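Local coordinates for protein N5-carboxyaminoimidazole ribonucleotide synthetase (Bacillus anthracis, PDB 3QFF) that probably uses ATP and bicarbonate to carboxylate aminoimidazole ribonucleotide to its N5-carboxy form in purine biosynthesis, and holds ADP in this crystal, at residues D363-E366 and V367-K371; N334-G338 and C339-L343. All blocks are in the same frame, centred on the assembly; numbering follows the deposited sequence.

Both contacts lie in the C-terminal carboxylase-family region and show how a chain changes its backbone state: contact 1 starts a helix after a strand, contact 2 turns a loop into a strand. Strand 354-361, which precedes the helix of contact 1, pairs with strand 339-343 of contact 2. Their centres lie about 14 Å apart, and Lys371 NZ of the helix probably hydrogen-bonds Arg335 O of the loop, at 2.8 Å. Contact 1 is only partly buried, its polar cap outside and its apolar face on the sheet; contact 2 is largely buried, held by one turn bond and apolar packing, with the second subunit alongside.

Contact 1: D363-E366 and V367-K371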
loop_
_atom_site.group_PDB
_atom_site.type_symbol
_atom_site.label_atom_id
_atom_site.label_comp_id
_atom_site.label_asym_id
_atom_site.label_seq_id
_atom_site.Cartn_x
_atom_site.Cartn_y
_atom_site.Cartn_z
ATOM N N ASP A 363 13.976 -9.753 11.027
ATOM C CA ASP A 363 14.252 -11.182 10.832
ATOM C C ASP A 363 14.045 -11.969 12.120
ATOM O O ASP A 363 13.695 -13.144 12.082
ATOM C CB ASP A 363 15.679 -11.415 10.328
ATOM C CG ASP A 363 15.876 -11.002 8.878
ATOM O OD1 ASP A 363 16.988 -10.532 8.559
ATOM O OD2 ASP A 363 14.939 -11.146 8.055
ATOM N N ASN A 364 14.270 -11.323 13.258
ATOM C CA ASN A 364 14.076 -11.977 14.553
ATOM C C ASN A 364 12.943 -11.311 15.336
ATOM O O ASN A 364 12.985 -10.111 15.633
ATOM C CB ASN A 364 15.409 -12.031 15.339
ATOM C CG ASN A 364 15.275 -12.670 16.727
ATOM O OD1 ASN A 364 14.248 -12.543 17.400
ATOM N ND2 ASN A 364 16.337 -13.345 17.170
ATOM N N ILE A 365 11.919 -12.098 15.666
ATOM C CA ILE A 365 10.742 -11.564 16.361
ATOM C C ILE A 365 11.055 -10.918 17.718
ATOM O O ILE A 365 10.461 -9.890 18.079
ATOM C CB ILE A 365 9.623 -12.630 16.492
ATOM C CG1 ILE A 365 8.788 -12.676 15.211
ATOM C CG2 ILE A 365 8.707 -12.341 17.686
ATOM C CD1 ILE A 365 7.957 -11.413 14.958
ATOM N N GLU A 366 11.992 -11.506 18.461
ATOM C CA GLU A 366 12.354 -10.969 19.778
ATOM C C GLU A 366 13.019 -9.590 19.679
ATOM O O GLU A 366 12.886 -8.769 20.575
ATOM C CB GLU A 366 13.231 -11.954 20.570
ATOM C CG GLU A 366 12.601 -13.344 20.813
ATOM C CD GLU A 366 11.320 -13.325 21.658
ATOM O OE1 GLU A 366 11.205 -12.494 22.595
ATOM O OE2 GLU A 366 10.420 -14.168 21.388
ATOM N N VAL A 367 13.706 -9.335 18.569
ATOM C CA VAL A 367 14.343 -8.041 18.343
ATOM C C VAL A 367 13.268 -6.978 18.102
ATOM O O VAL A 367 13.346 -5.872 18.643
ATOM C CB VAL A 367 15.354 -8.122 17.177
ATOM C CG1 VAL A 367 15.921 -6.746 16.835
ATOM C CG2 VAL A 367 16.496 -9.090 17.533
ATOM N N ALA A 368 12.244 -7.339 17.322
ATOM C CA ALA A 368 11.093 -6.463 17.098
ATOM C C ALA A 368 10.357 -6.156 18.396
ATOM O O ALA A 368 9.969 -5.006 18.648
ATOM C CB ALA A 368 10.142 -7.075 16.062
ATOM N N LEU A 369 10.163 -7.181 19.227
ATOM C CA LEU A 369 9.542 -6.972 20.540
ATOM C C LEU A 369 10.347 -5.997 21.389
ATOM O O LEU A 369 9.785 -5.099 22.018
ATOM C CB LEU A 369 9.329 -8.297 21.278
ATOM C CG LEU A 369 8.166 -9.157 20.761
ATOM C CD1 LEU A 369 8.152 -10.512 21.459
ATOM C CD2 LEU A 369 6.839 -8.443 20.936
ATOM N N GLU A 370 11.665 -6.165 21.372
ATOM C CA GLU A 370 12.565 -5.300 22.130
ATOM C C GLU A 370 12.519 -3.870 21.604
ATOM O O GLU A 370 12.516 -2.908 22.387
ATOM C CB GLU A 370 13.988 -5.848 22.071
ATOM C CG GLU A 370 14.731 -5.766 23.391
ATOM C CD GLU A 370 16.239 -5.741 23.207
ATOM O OE1 GLU A 370 16.725 -4.925 22.383
ATOM O OE2 GLU A 370 16.944 -6.528 23.886
ATOM N N LYS A 371 12.444 -3.728 20.279
ATOM C CA LYS A 371 12.341 -2.408 19.669
ATOM C C LYS A 371 11.148 -1.606 20.214
ATOM O O LYS A 371 11.305 -0.445 20.585
ATOM C CB LYS A 371 12.282 -2.493 18.137
ATOM C CG LYS A 371 12.170 -1.123 17.453
ATOM C CD LYS A 371 13.474 -0.309 17.545
ATOM C CE LYS A 371 13.218 1.116 17.052
ATOM N NZ LYS A 371 14.392 2.020 17.227
#
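A helix N-terminus closed by an asparagine N-cap is the motif here: Asn364 stands just before helix 365-374 and accepts from the first-turn amides. A chi1 of 178° turns the amide of Asn364 away from its own backbone N and sets OD1 at the start of the helix. There Asn364 OD1 takes Glu366 N at 2.7 Å and, more loosely, Val367 N at 3.5 Å; both bonds are weak, the one from Glu366 N being well bent. Val367 N also leans weakly on Asn364 O, at 3.1 Å. The Val367 side chain meets that of the cap at about a right angle, its CG2 branch 3.8 Å from Asn364 CB.

Regular helical bonding follows. Leu369 N donates to Ile365 O at 3.0 Å, close to straight (N-H...O 162°), and Glu370 N to Glu366 O over the same distance. On the flank, Glu366 and Leu369 run side by side in one direction, and the bend at chi2 of Glu366 (-63°) brings OE1 to 3.8 Å from Leu369 CD1. The other carboxylate oxygen, OE2, forms a salt bridge with Arg232. Ile365 CG2 and Leu369 CD1 make a looser apolar pair at 4.2 Å.

The apolar face of the helix packs on the eight-stranded sheet: Ile365, Ala368 and Leu369 rest on Val317 of strand 316-322, and Ile365 and Leu369 also reach Ile228 of strand 223-229.

Contact 2: N334-G338 and C339-L343; sequences NRLTG and CYLHL
Backbone bonding between Leu336 and Cys339 comes first: Cys339 N donates to Leu336 O over 3.1 Å, closing a type II beta turn. The bond is bent, and the nitrogen stands above the carbonyl plane, 47° out of it. Gly338 takes the third position of the turn with positive phi (67°), the usual backbone setting there and one readily adopted by a residue without a side chain.

Apolar packing joins the turn to the strand that follows. Leu336 CB faces Cys339 CB at 4.1 Å, and the CD1 branch of Leu336 reaches CD2 of Leu341, 4.3 Å away, two residues further along the strand than Cys339. Leu336 also touches Leu375, while Cys339 packs on Val358 and Ile360 of strand 354-361.

The remaining approaches are to backbone oxygens of the turn. Chi1 of -60° sets Cys339 SG beside its own backbone N, on the turn side, 3.5 Å from Thr337 O. The Tyr340 side chain sets off away from the turn, yet its ring nears Gly338, with Tyr340 CE1 3.7 Å from Gly338 O in an oblique approach. At its far end, Tyr340 OH is hydrogen-bonded to Glu291 OE1 and Glu309 N of the second subunit, two partners that hold the phenol at the subunit interface.

Together these contacts are those of a tight turn leading into a strand outermost in the sheet of this chain: Gly338 and Tyr340 pair by backbone bonds with Leu361 and Asn359, placing strand 339-343 against its antiparallel neighbour, while Leu343 makes backbone hydrogen bonds to the second subunit.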
loop_
_atom_site.group_PDB
_atom_site.type_symbol
_atom_site.label_atom_id
_atom_site.label_comp_id
_atom_site.label_asym_id
_atom_site.label_seq_id
_atom_site.Cartn_x
_atom_site.Cartn_y
_atom_site.Cartn_z
ATOM N N ASN A 334 11.925 10.093 14.996
ATOM C CA ASN A 334 13.312 9.868 14.581
ATOM C C ASN A 334 13.880 8.503 14.980
ATOM O O ASN A 334 14.938 8.104 14.507
ATOM C CB ASN A 334 14.213 11.000 15.105
ATOM C CG ASN A 334 14.245 11.074 16.634
ATOM O OD1 ASN A 334 13.218 10.914 17.310
ATOM N ND2 ASN A 334 15.433 11.322 17.185
ATOM N N ARG A 335 13.179 7.778 15.846
ATOM C CA ARG A 335 13.677 6.489 16.310
ATOM C C ARG A 335 12.949 5.326 15.644
ATOM O O ARG A 335 13.125 4.167 16.038
ATOM C CB ARG A 335 13.578 6.376 17.835
ATOM C CG ARG A 335 14.292 7.486 18.589
ATOM C CD ARG A 335 15.149 6.930 19.704
ATOM N NE ARG A 335 14.368 6.465 20.853
ATOM C CZ ARG A 335 14.893 6.089 22.019
ATOM N NH1 ARG A 335 16.210 6.119 22.209
ATOM N NH2 ARG A 335 14.102 5.684 23.007
ATOM N N LEU A 336 12.176 5.629 14.600
ATOM C CA LEU A 336 11.277 4.641 14.008
ATOM C C LEU A 336 11.866 3.842 12.847
ATOM O O LEU A 336 11.131 3.401 11.954
ATOM C CB LEU A 336 9.941 5.282 13.618
ATOM C CG LEU A 336 9.081 5.801 14.775
ATOM C CD1 LEU A 336 7.850 6.500 14.228
ATOM C CD2 LEU A 336 8.676 4.664 15.714
ATOM N N THR A 337 13.181 3.628 12.888
ATOM C CA THR A 337 13.874 2.750 11.935
ATOM C C THR A 337 13.326 1.310 11.980
ATOM O O THR A 337 13.092 0.757 13.063
ATOM C CB THR A 337 15.415 2.759 12.167
ATOM O OG1 THR A 337 16.067 1.935 11.183
ATOM C CG2 THR A 337 15.759 2.235 13.535
ATOM N N GLY A 338 13.111 0.717 10.804
ATOM C CA GLY A 338 12.555 -0.637 10.705
ATOM C C GLY A 338 11.107 -0.743 11.183
ATOM O O GLY A 338 10.606 -1.847 11.416
ATOM N N CYS A 339 10.448 0.406 11.328
ATOM C CA CYS A 339 9.074 0.492 11.792
ATOM C C CYS A 339 8.264 1.144 10.691
ATOM O O CYS A 339 8.750 2.072 10.028
ATOM C CB CYS A 339 8.974 1.339 13.064
ATOM S SG CYS A 339 9.936 0.720 14.464
ATOM N N TYR A 340 7.041 0.666 10.491
ATOM C CA TYR A 340 6.188 1.164 9.410
ATOM C C TYR A 340 4.887 1.715 9.977
ATOM O O TYR A 340 3.997 0.966 10.424
ATOM C CB TYR A 340 5.996 0.076 8.334
ATOM C CG TYR A 340 7.342 -0.317 7.773
ATOM C CD1 TYR A 340 8.098 -1.332 8.368
ATOM C CD2 TYR A 340 7.910 0.400 6.713
ATOM C CE1 TYR A 340 9.368 -1.667 7.897
ATOM C CE2 TYR A 340 9.182 0.064 6.224
ATOM C CZ TYR A 340 9.903 -0.962 6.823
ATOM O OH TYR A 340 11.162 -1.282 6.364
ATOM N N LEU A 341 4.812 3.044 9.966
ATOM C CA LEU A 341 3.759 3.769 10.657
ATOM C C LEU A 341 2.500 3.896 9.814
ATOM O O LEU A 341 2.563 4.250 8.637
ATOM C CB LEU A 341 4.278 5.157 11.069
ATOM C CG LEU A 341 3.408 6.117 11.882
ATOM C CD1 LEU A 341 2.961 5.496 13.222
ATOM C CD2 LEU A 341 4.161 7.428 12.119
ATOM N N HIS A 342 1.359 3.585 10.422
ATOM C CA HIS A 342 0.060 3.888 9.837
ATOM C C HIS A 342 -0.724 4.787 10.776
ATOM O O HIS A 342 -0.871 4.482 11.958
ATOM C CB HIS A 342 -0.694 2.596 9.517
ATOM C CG HIS A 342 0.072 1.697 8.598
ATOM N ND1 HIS A 342 -0.188 1.614 7.247
ATOM C CD2 HIS A 342 1.150 0.913 8.822
ATOM C CE1 HIS A 342 0.672 0.779 6.688
ATOM N NE2 HIS A 342 1.507 0.357 7.620
ATOM N N LEU A 343 -1.189 5.912 10.262
ATOM C CA LEU A 343 -2.025 6.790 11.069
ATOM C C LEU A 343 -3.326 7.070 10.330
ATOM O O LEU A 343 -3.330 7.262 9.120
ATOM C CB LEU A 343 -1.277 8.070 11.467
ATOM C CG LEU A 343 -0.032 7.877 12.349
ATOM C CD1 LEU A 343 0.727 9.195 12.529
ATOM C CD2 LEU A 343 -0.387 7.308 13.720
#